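Local structure of queuine lyase ([Clostridium] spiroforme DSM 1552, 6P78) at residues 101-104 / 105-109; 206-210 / 211-215; 160-163 / 164-167. The protein binds a [4Fe-4S] cluster, S-adenosylmethionine and queuine, and as a radical SAM lyase probably cleaves a C-N bond of queuine in its salvage. All blocks are in the same frame, centred on the assembly; numbering follows the deposited sequence.

Contact 1. Residues 101-104 / 105-109; sequences ERIY and KIIGE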
loop_
_atom_site.group_PDB
_atom_site.type_symbol
_atom_site.label_atom_id
_atom_site.label_comp_id
_atom_site.label_asym_id
_atom_site.label_seq_id
_atom_site.Cartn_x
_atom_site.Cartn_y
_atom_site.Cartn_z
ATOM N N GLU A 101 14.240 -11.059 -7.317
ATOM C CA GLU A 101 14.381 -12.059 -8.372
ATOM C C GLU A 101 13.640 -13.350 -8.038
ATOM O O GLU A 101 13.158 -14.034 -8.949
ATOM C CB GLU A 101 15.849 -12.327 -8.670
ATOM C CG GLU A 101 16.640 -11.048 -8.908
ATOM C CD GLU A 101 16.851 -10.747 -10.390
ATOM O OE1 GLU A 101 15.961 -11.118 -11.197
ATOM O OE2 GLU A 101 17.905 -10.150 -10.737
ATOM N N ARG A 102 13.506 -13.696 -6.760
ATOM C CA ARG A 102 12.681 -14.862 -6.439
ATOM C C ARG A 102 11.205 -14.606 -6.735
ATOM O O ARG A 102 10.506 -15.488 -7.252
ATOM C CB ARG A 102 12.855 -15.283 -4.984
ATOM C CG ARG A 102 11.898 -16.414 -4.588
ATOM C CD ARG A 102 12.600 -17.612 -4.049
ATOM N NE ARG A 102 11.710 -18.766 -3.984
ATOM C CZ ARG A 102 11.334 -19.361 -2.859
ATOM N NH1 ARG A 102 11.765 -18.910 -1.689
ATOM N NH2 ARG A 102 10.528 -20.416 -2.901
ATOM N N ILE A 103 10.702 -13.416 -6.410
ATOM C CA ILE A 103 9.316 -13.097 -6.743
ATOM C C ILE A 103 9.089 -13.230 -8.244
ATOM O O ILE A 103 8.090 -13.803 -8.689
ATOM C CB ILE A 103 8.958 -11.687 -6.237
ATOM C CG1 ILE A 103 8.956 -11.667 -4.706
ATOM C CG2 ILE A 103 7.603 -11.257 -6.794
ATOM C CD1 ILE A 103 9.066 -10.251 -4.116
ATOM N N TYR A 104 10.029 -12.731 -9.046
ATOM C CA TYR A 104 9.926 -12.867 -10.496
ATOM C C TYR A 104 9.855 -14.334 -10.901
ATOM O O TYR A 104 9.032 -14.722 -11.738
ATOM C CB TYR A 104 11.120 -12.178 -11.151
ATOM C CG TYR A 104 11.236 -12.372 -12.640
ATOM C CD1 TYR A 104 10.447 -11.640 -13.515
ATOM C CD2 TYR A 104 12.151 -13.277 -13.174
ATOM C CE1 TYR A 104 10.557 -11.804 -14.878
ATOM C CE2 TYR A 104 12.267 -13.452 -14.541
ATOM C CZ TYR A 104 11.463 -12.715 -15.388
ATOM O OH TYR A 104 11.564 -12.884 -16.749
ATOM N N LYS A 105 10.712 -15.164 -10.306
ATOM C CA LYS A 105 10.695 -16.593 -10.597
ATOM C C LYS A 105 9.349 -17.204 -10.235
ATOM O O LYS A 105 8.758 -17.955 -11.021
ATOM C CB LYS A 105 11.812 -17.292 -9.825
ATOM C CG LYS A 105 13.183 -17.226 -10.465
ATOM C CD LYS A 105 14.243 -17.597 -9.421
ATOM C CE LYS A 105 15.627 -17.725 -10.021
ATOM N NZ LYS A 105 16.534 -16.663 -9.485
ATOM N N ILE A 106 8.844 -16.873 -9.049
ATOM C CA ILE A 106 7.591 -17.445 -8.566
ATOM C C ILE A 106 6.429 -17.056 -9.476
ATOM O O ILE A 106 5.524 -17.858 -9.724
ATOM C CB ILE A 106 7.358 -16.997 -7.113
ATOM C CG1 ILE A 106 8.288 -17.762 -6.172
ATOM C CG2 ILE A 106 5.891 -17.143 -6.705
ATOM C CD1 ILE A 106 8.307 -17.179 -4.757
ATOM N N ILE A 107 6.419 -15.810 -9.955
ATOM C CA ILE A 107 5.386 -15.366 -10.894
ATOM C C ILE A 107 5.276 -16.330 -12.068
ATOM O O ILE A 107 4.176 -16.718 -12.482
ATOM C CB ILE A 107 5.702 -13.943 -11.387
ATOM C CG1 ILE A 107 5.491 -12.919 -10.270
ATOM C CG2 ILE A 107 4.897 -13.621 -12.638
ATOM C CD1 ILE A 107 4.314 -13.200 -9.403
ATOM N N GLY A 108 6.418 -16.720 -12.631
ATOM C CA GLY A 108 6.395 -17.603 -13.787
ATOM C C GLY A 108 6.074 -19.034 -13.404
ATOM O O GLY A 108 5.331 -19.722 -14.106
ATOM N N GLU A 109 6.607 -19.493 -12.270
ATOM C CA GLU A 109 6.468 -20.904 -11.908
ATOM C C GLU A 109 5.058 -21.223 -11.432
ATOM O O GLU A 109 4.552 -22.332 -11.674
ATOM C CB GLU A 109 7.479 -21.274 -10.825
ATOM C CG GLU A 109 8.933 -21.132 -11.240
ATOM C CD GLU A 109 9.885 -21.361 -10.077
ATOM O OE1 GLU A 109 9.495 -21.027 -8.927
ATOM O OE2 GLU A 109 11.009 -21.872 -10.313
HETATM O O HOH W 1 11.075 -20.169 -6.303
#
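Arg102 and Ile106, one helical turn apart, meet with their side chains crossing at a slant. Arg102 CG touches Ile106 CD1 at 3.7 Å, and the chain then turns at chi2 (124°), which brings NE within 3.8 Å of Ile106 CD1. That methyl therefore lies over one face of the guanidinium, while a water sits in its plane at the edge, 2.8 Å from Arg102 NE. The same water donates to Glu109 OE1 at 3.2 Å, so two charged groups whose own atoms do not meet are joined through it. The ends NH1 and NH2 are taken by Asp71 and Asn75, which with the water should fix the rotation of the whole group. Tyr104 swings to another side of the helix, where Lys133 makes a cation-pi contact with its ring and a salt bridge with Glu101. Ile103 and Ile107 share the inner side, Ile103 CG2 lying 4.4 Å from Ile107 CG1, and both reach strand 83-87. Underneath, Ile106 N binds Arg102 O at 2.8 Å and Ile107 N binds Ile103 O at 2.9 Å. This is an amphipathic helix, the crossover of a beta-alpha-beta unit between strands 83-87 and 114-118 in the radical SAM core.

Contact 2. Residues 206-210 / 211-215; sequences NIYRN and NSTPI. With SAM (S-adenosylmethionine), chain D.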
loop_
_atom_site.group_PDB
_atom_site.type_symbol
_atom_site.label_atom_id
_atom_site.label_comp_id
_atom_site.label_asym_id
_atom_site.label_seq_id
_atom_site.Cartn_x
_atom_site.Cartn_y
_atom_site.Cartn_z
ATOM N N ASN A 206 -7.930 3.343 4.225
ATOM C CA ASN A 206 -7.365 2.927 5.508
ATOM C C ASN A 206 -7.909 3.823 6.615
ATOM O O ASN A 206 -7.547 4.997 6.694
ATOM C CB ASN A 206 -5.842 2.999 5.461
ATOM C CG ASN A 206 -5.245 2.025 4.475
ATOM O OD1 ASN A 206 -5.490 0.814 4.556
ATOM N ND2 ASN A 206 -4.446 2.534 3.549
ATOM N N ILE A 207 -8.758 3.278 7.482
ATOM C CA ILE A 207 -9.156 4.024 8.675
ATOM C C ILE A 207 -7.960 4.149 9.609
ATOM O O ILE A 207 -7.315 3.153 9.966
ATOM C CB ILE A 207 -10.333 3.344 9.384
ATOM C CG1 ILE A 207 -11.508 3.182 8.425
ATOM C CG2 ILE A 207 -10.742 4.178 10.605
ATOM C CD1 ILE A 207 -12.018 4.514 7.865
ATOM N N TYR A 208 -7.667 5.376 10.031
ATOM C CA TYR A 208 -6.427 5.630 10.754
ATOM C C TYR A 208 -6.415 4.924 12.110
ATOM O O TYR A 208 -7.407 4.935 12.841
ATOM C CB TYR A 208 -6.229 7.140 10.949
ATOM C CG TYR A 208 -4.870 7.435 11.509
ATOM C CD1 TYR A 208 -3.735 7.193 10.755
ATOM C CD2 TYR A 208 -4.714 7.897 12.815
ATOM C CE1 TYR A 208 -2.465 7.403 11.275
ATOM C CE2 TYR A 208 -3.453 8.121 13.350
ATOM C CZ TYR A 208 -2.332 7.881 12.568
ATOM O OH TYR A 208 -1.071 8.104 13.093
ATOM N N ARG A 209 -5.275 4.328 12.457
ATOM C CA ARG A 209 -5.071 3.703 13.756
ATOM C C ARG A 209 -3.993 4.453 14.538
ATOM O O ARG A 209 -2.903 4.714 14.015
ATOM C CB ARG A 209 -4.681 2.221 13.596
ATOM C CG ARG A 209 -4.426 1.509 14.931
ATOM C CD ARG A 209 -4.128 0.023 14.739
ATOM N NE ARG A 209 -2.860 -0.182 14.041
ATOM C CZ ARG A 209 -2.290 -1.369 13.838
ATOM N NH1 ARG A 209 -2.872 -2.485 14.277
ATOM N NH2 ARG A 209 -1.131 -1.442 13.198
ATOM N N ASN A 210 -4.294 4.799 15.788
ATOM C CA ASN A 210 -3.279 5.380 16.655
ATOM C C ASN A 210 -2.094 4.427 16.781
ATOM O O ASN A 210 -2.256 3.202 16.813
ATOM C CB ASN A 210 -3.869 5.688 18.029
ATOM C CG ASN A 210 -4.744 6.921 18.011
ATOM O OD1 ASN A 210 -4.609 7.755 17.131
ATOM N ND2 ASN A 210 -5.648 7.035 18.971
ATOM N N ASN A 211 -0.891 4.999 16.830
ATOM C CA ASN A 211 0.325 4.197 16.922
ATOM C C ASN A 211 1.358 4.902 17.788
ATOM O O ASN A 211 1.001 5.671 18.692
ATOM C CB ASN A 211 0.890 3.887 15.521
ATOM C CG ASN A 211 1.177 5.147 14.694
ATOM O OD1 ASN A 211 1.260 6.256 15.226
ATOM N ND2 ASN A 211 1.356 4.969 13.390
ATOM N N SER A 212 2.640 4.660 17.520
ATOM C CA SER A 212 3.671 5.248 18.365
ATOM C C SER A 212 4.020 6.678 17.966
ATOM O O SER A 212 4.861 7.289 18.630
ATOM C CB SER A 212 4.938 4.390 18.336
ATOM O OG SER A 212 5.444 4.311 17.020
ATOM N N THR A 213 3.417 7.211 16.904
ATOM C CA THR A 213 3.696 8.564 16.435
ATOM C C THR A 213 2.739 9.556 17.078
ATOM O O THR A 213 1.739 9.177 17.697
ATOM C CB THR A 213 3.583 8.620 14.915
ATOM O OG1 THR A 213 2.203 8.730 14.534
ATOM C CG2 THR A 213 4.185 7.381 14.268
ATOM N N PRO A 214 3.019 10.860 16.963
ATOM C CA PRO A 214 2.124 11.851 17.574
ATOM C C PRO A 214 0.861 12.133 16.785
ATOM O O PRO A 214 0.036 12.919 17.266
ATOM C CB PRO A 214 2.999 13.119 17.655
ATOM C CG PRO A 214 4.397 12.649 17.474
ATOM C CD PRO A 214 4.295 11.471 16.557
ATOM N N ILE A 215 0.682 11.543 15.602
ATOM C CA ILE A 215 -0.499 11.792 14.779
ATOM C C ILE A 215 -1.658 10.948 15.295
ATOM O O ILE A 215 -1.520 9.735 15.469
ATOM C CB ILE A 215 -0.207 11.482 13.307
ATOM C CG1 ILE A 215 0.954 12.344 12.806
ATOM C CG2 ILE A 215 -1.460 11.686 12.462
ATOM C CD1 ILE A 215 0.609 13.850 12.706
HETATM N N SAM D . 5.926 3.704 1.088
HETATM C CA SAM D . 4.845 3.815 0.123
HETATM C C SAM D . 4.189 5.184 0.239
HETATM O O SAM D . 3.729 5.737 -0.763
HETATM O OXT SAM D . 4.148 5.778 1.326
HETATM C CB SAM D . 3.845 2.681 0.337
HETATM C CG SAM D . 2.708 2.911 1.336
HETATM S SD SAM D . 3.075 2.557 3.079
HETATM C CE SAM D . 4.189 1.128 2.946
HETATM C "C5'" SAM D . 1.575 1.746 3.734
HETATM C "C4'" SAM D . 0.262 2.532 3.952
HETATM O "O4'" SAM D . -0.342 2.195 5.195
HETATM C "C3'" SAM D . 0.368 4.054 3.979
HETATM O "O3'" SAM D . 0.380 4.614 2.678
HETATM C "C2'" SAM D . -0.877 4.450 4.760
HETATM O "O2'" SAM D . -1.982 4.627 3.865
HETATM C "C1'" SAM D . -1.153 3.250 5.665
HETATM N N9 SAM D . -0.886 3.548 7.103
HETATM C C8 SAM D . 0.310 3.851 7.721
HETATM N N7 SAM D . 0.093 4.064 9.038
HETATM C C5 SAM D . -1.232 3.899 9.277
HETATM C C6 SAM D . -2.014 4.006 10.423
HETATM N N6 SAM D . -1.470 4.309 11.597
HETATM N N1 SAM D . -3.365 3.781 10.341
HETATM C C2 SAM D . -3.957 3.480 9.135
HETATM N N3 SAM D . -3.197 3.374 8.006
HETATM C C4 SAM D . -1.848 3.573 8.073
#
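Tyr208 ends on Ile215, and its ring passes the adenine of SAM. From CB the side chain leaves with CG anti to the backbone N (chi1 -172°), which carries the ring over the C6-N1 side of the base, the two planes almost parallel and overlapping only at CD1 and CE1. CG is 4.1 Å from SAM N1, CD1 closes to 3.5 Å from it, and CE1 comes within 3.3 Å of SAM N6. Across the ring CE2 lies near Ile215 O, at the ring edge close to its plane. Tyr208 OH donates to Ile215 O at 2.9 Å from above the carbonyl plane, while CZ rests 3.9 Å from Ile215 CG2, the two side chains crossing at about a right angle. Asn211 OD1 takes Thr213 N from above its carbonyl plane, the bond that defines an Asx turn, and Thr213 OG1 in that plane, on a lone pair, at 2.7 Å. Asn211 ND2 is held by Phe52 O. The main chain of Arg209 reads the base edge, its N giving to SAM N1 at 2.9 Å and its O accepting from SAM N6. In the loop after strand 203-207, the adenine-binding residues run on into an Asx turn at Asn211.

Contact 3. Residues 160-163 / 164-167; sequences IHFD and KIEE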
loop_
_atom_site.group_PDB
_atom_site.type_symbol
_atom_site.label_atom_id
_atom_site.label_comp_id
_atom_site.label_asym_id
_atom_site.label_seq_id
_atom_site.Cartn_x
_atom_site.Cartn_y
_atom_site.Cartn_z
ATOM N N ILE A 160 5.049 14.298 -1.552
ATOM C CA ILE A 160 4.408 13.784 -2.761
ATOM C C ILE A 160 3.853 14.979 -3.514
ATOM O O ILE A 160 2.884 15.601 -3.061
ATOM C CB ILE A 160 3.300 12.777 -2.438
ATOM C CG1 ILE A 160 3.885 11.487 -1.839
ATOM C CG2 ILE A 160 2.455 12.441 -3.691
ATOM C CD1 ILE A 160 2.782 10.560 -1.268
ATOM N N HIS A 161 4.446 15.298 -4.655
ATOM C CA HIS A 161 4.134 16.537 -5.366
ATOM C C HIS A 161 3.704 16.194 -6.779
ATOM O O HIS A 161 4.488 15.628 -7.540
ATOM C CB HIS A 161 5.345 17.459 -5.379
ATOM C CG HIS A 161 5.758 17.902 -4.013
ATOM N ND1 HIS A 161 5.288 19.060 -3.436
ATOM C CD2 HIS A 161 6.556 17.315 -3.090
ATOM C CE1 HIS A 161 5.807 19.188 -2.225
ATOM N NE2 HIS A 161 6.568 18.132 -1.986
ATOM N N PHE A 162 2.464 16.534 -7.122
ATOM C CA PHE A 162 1.957 16.364 -8.475
ATOM C C PHE A 162 1.109 17.577 -8.821
ATOM O O PHE A 162 0.479 18.183 -7.950
ATOM C CB PHE A 162 1.135 15.062 -8.632
ATOM C CG PHE A 162 0.079 14.884 -7.563
ATOM C CD1 PHE A 162 -1.186 15.417 -7.732
ATOM C CD2 PHE A 162 0.358 14.198 -6.400
ATOM C CE1 PHE A 162 -2.156 15.287 -6.747
ATOM C CE2 PHE A 162 -0.610 14.053 -5.422
ATOM C CZ PHE A 162 -1.863 14.608 -5.597
ATOM N N ASP A 163 1.131 17.936 -10.098
ATOM C CA ASP A 163 0.429 19.115 -10.603
ATOM C C ASP A 163 -1.016 18.809 -11.004
ATOM O O ASP A 163 -1.896 19.666 -10.843
ATOM C CB ASP A 163 1.201 19.677 -11.801
ATOM C CG ASP A 163 0.724 21.066 -12.227
ATOM O OD1 ASP A 163 0.566 21.950 -11.358
ATOM O OD2 ASP A 163 0.533 21.275 -13.443
ATOM N N LYS A 164 -1.267 17.607 -11.523
ATOM C CA LYS A 164 -2.557 17.156 -12.045
ATOM C C LYS A 164 -2.766 15.722 -11.580
ATOM O O LYS A 164 -1.796 14.981 -11.423
ATOM C CB LYS A 164 -2.598 17.158 -13.582
ATOM C CG LYS A 164 -2.465 18.525 -14.264
ATOM C CD LYS A 164 -3.561 19.491 -13.870
ATOM C CE LYS A 164 -4.224 20.085 -15.102
ATOM N NZ LYS A 164 -3.502 21.284 -15.608
ATOM N N ILE A 165 -4.031 15.312 -11.406
ATOM C CA ILE A 165 -4.289 13.925 -11.001
ATOM C C ILE A 165 -3.788 12.968 -12.069
ATOM O O ILE A 165 -3.252 11.891 -11.761
ATOM C CB ILE A 165 -5.794 13.706 -10.721
ATOM C CG1 ILE A 165 -6.286 14.643 -9.612
ATOM C CG2 ILE A 165 -6.069 12.255 -10.354
ATOM C CD1 ILE A 165 -5.636 14.377 -8.293
ATOM N N GLU A 166 -3.959 13.341 -13.345
ATOM C CA GLU A 166 -3.527 12.488 -14.446
ATOM C C GLU A 166 -2.036 12.180 -14.386
ATOM O O GLU A 166 -1.616 11.118 -14.873
ATOM C CB GLU A 166 -3.888 13.144 -15.777
ATOM C CG GLU A 166 -5.396 13.129 -16.074
ATOM C CD GLU A 166 -6.147 14.349 -15.536
ATOM O OE1 GLU A 166 -5.574 15.133 -14.743
ATOM O OE2 GLU A 166 -7.331 14.526 -15.916
ATOM N N GLU A 167 -1.239 13.054 -13.756
ATOM C CA GLU A 167 0.183 12.763 -13.587
ATOM C C GLU A 167 0.406 11.502 -12.766
ATOM O O GLU A 167 1.327 10.728 -13.055
ATOM C CB GLU A 167 0.909 13.944 -12.944
ATOM C CG GLU A 167 1.199 15.050 -13.929
ATOM C CD GLU A 167 2.004 16.206 -13.331
ATOM O OE1 GLU A 167 2.318 16.167 -12.109
ATOM O OE2 GLU A 167 2.319 17.147 -14.098
#
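Glu167 OE1 takes the backbone N-H of Asp163 at 2.9 Å, an almost straight bond (169° at the hydrogen) that arrives from above the carboxylate plane rather than within it. The glutamate reaches back four residues because its chain is extended beyond CG, and its other oxygen, OE2, then comes to rest 3.6 Å from Asp163 CB. The two carboxylates are near neighbours, with Asp163 OD2 4.5 Å from Glu167 OE2; Lys164 NZ, 4.6 Å from Asp163 OD2, is too distant for a salt bridge but may offset part of any repulsion between them. Lys164 N, by contrast, is buried here and finds no partner in the model.

On the apolar side Phe162 and Ile165 lie side by side and point the same way. Phe162 holds CG between the backbone N and the carbonyl carbon (chi1 50°), which stands the ring beside the start of the helix: CD1 comes to 3.8 Å from Lys164 O and CE1 to 3.9 Å from Ile165 CD1. Ile160 CG2 meets the ring at its edge, in plane. Tyr121 and Arg152 also touch Phe162, while Ile165 packs on Ile195 and Tyr199 of helix 186-199. Glu167 N bonds to Lys164 O at 3.1 Å. The arrangement is the entry into helix 165-169, where a glutamate of the first turn binds back to the incoming loop.

How the contacts relate
All three contacts are local and lie within the radical SAM core, in chain order contact 1, contact 3, contact 2. Contact 2 alone touches a cofactor: it holds the adenine of SAM. Its Asn206, shared by both pockets, touches the queuine, and the Arg209 side chain comes to about 4 Å from it. Contact 3 stands further back: the Phe162 side chain is about 10 Å from SAM and about 13 Å from the cluster, yet its loop follows soon after Lys158, a SAM ligand. Contact 1 is remote, on a helix covering the sheet, its centre about 34 Å from that of contact 2 and about 32 Å from that of contact 3. Contacts 2 and 3 approach to about 12 Å between nearest atoms.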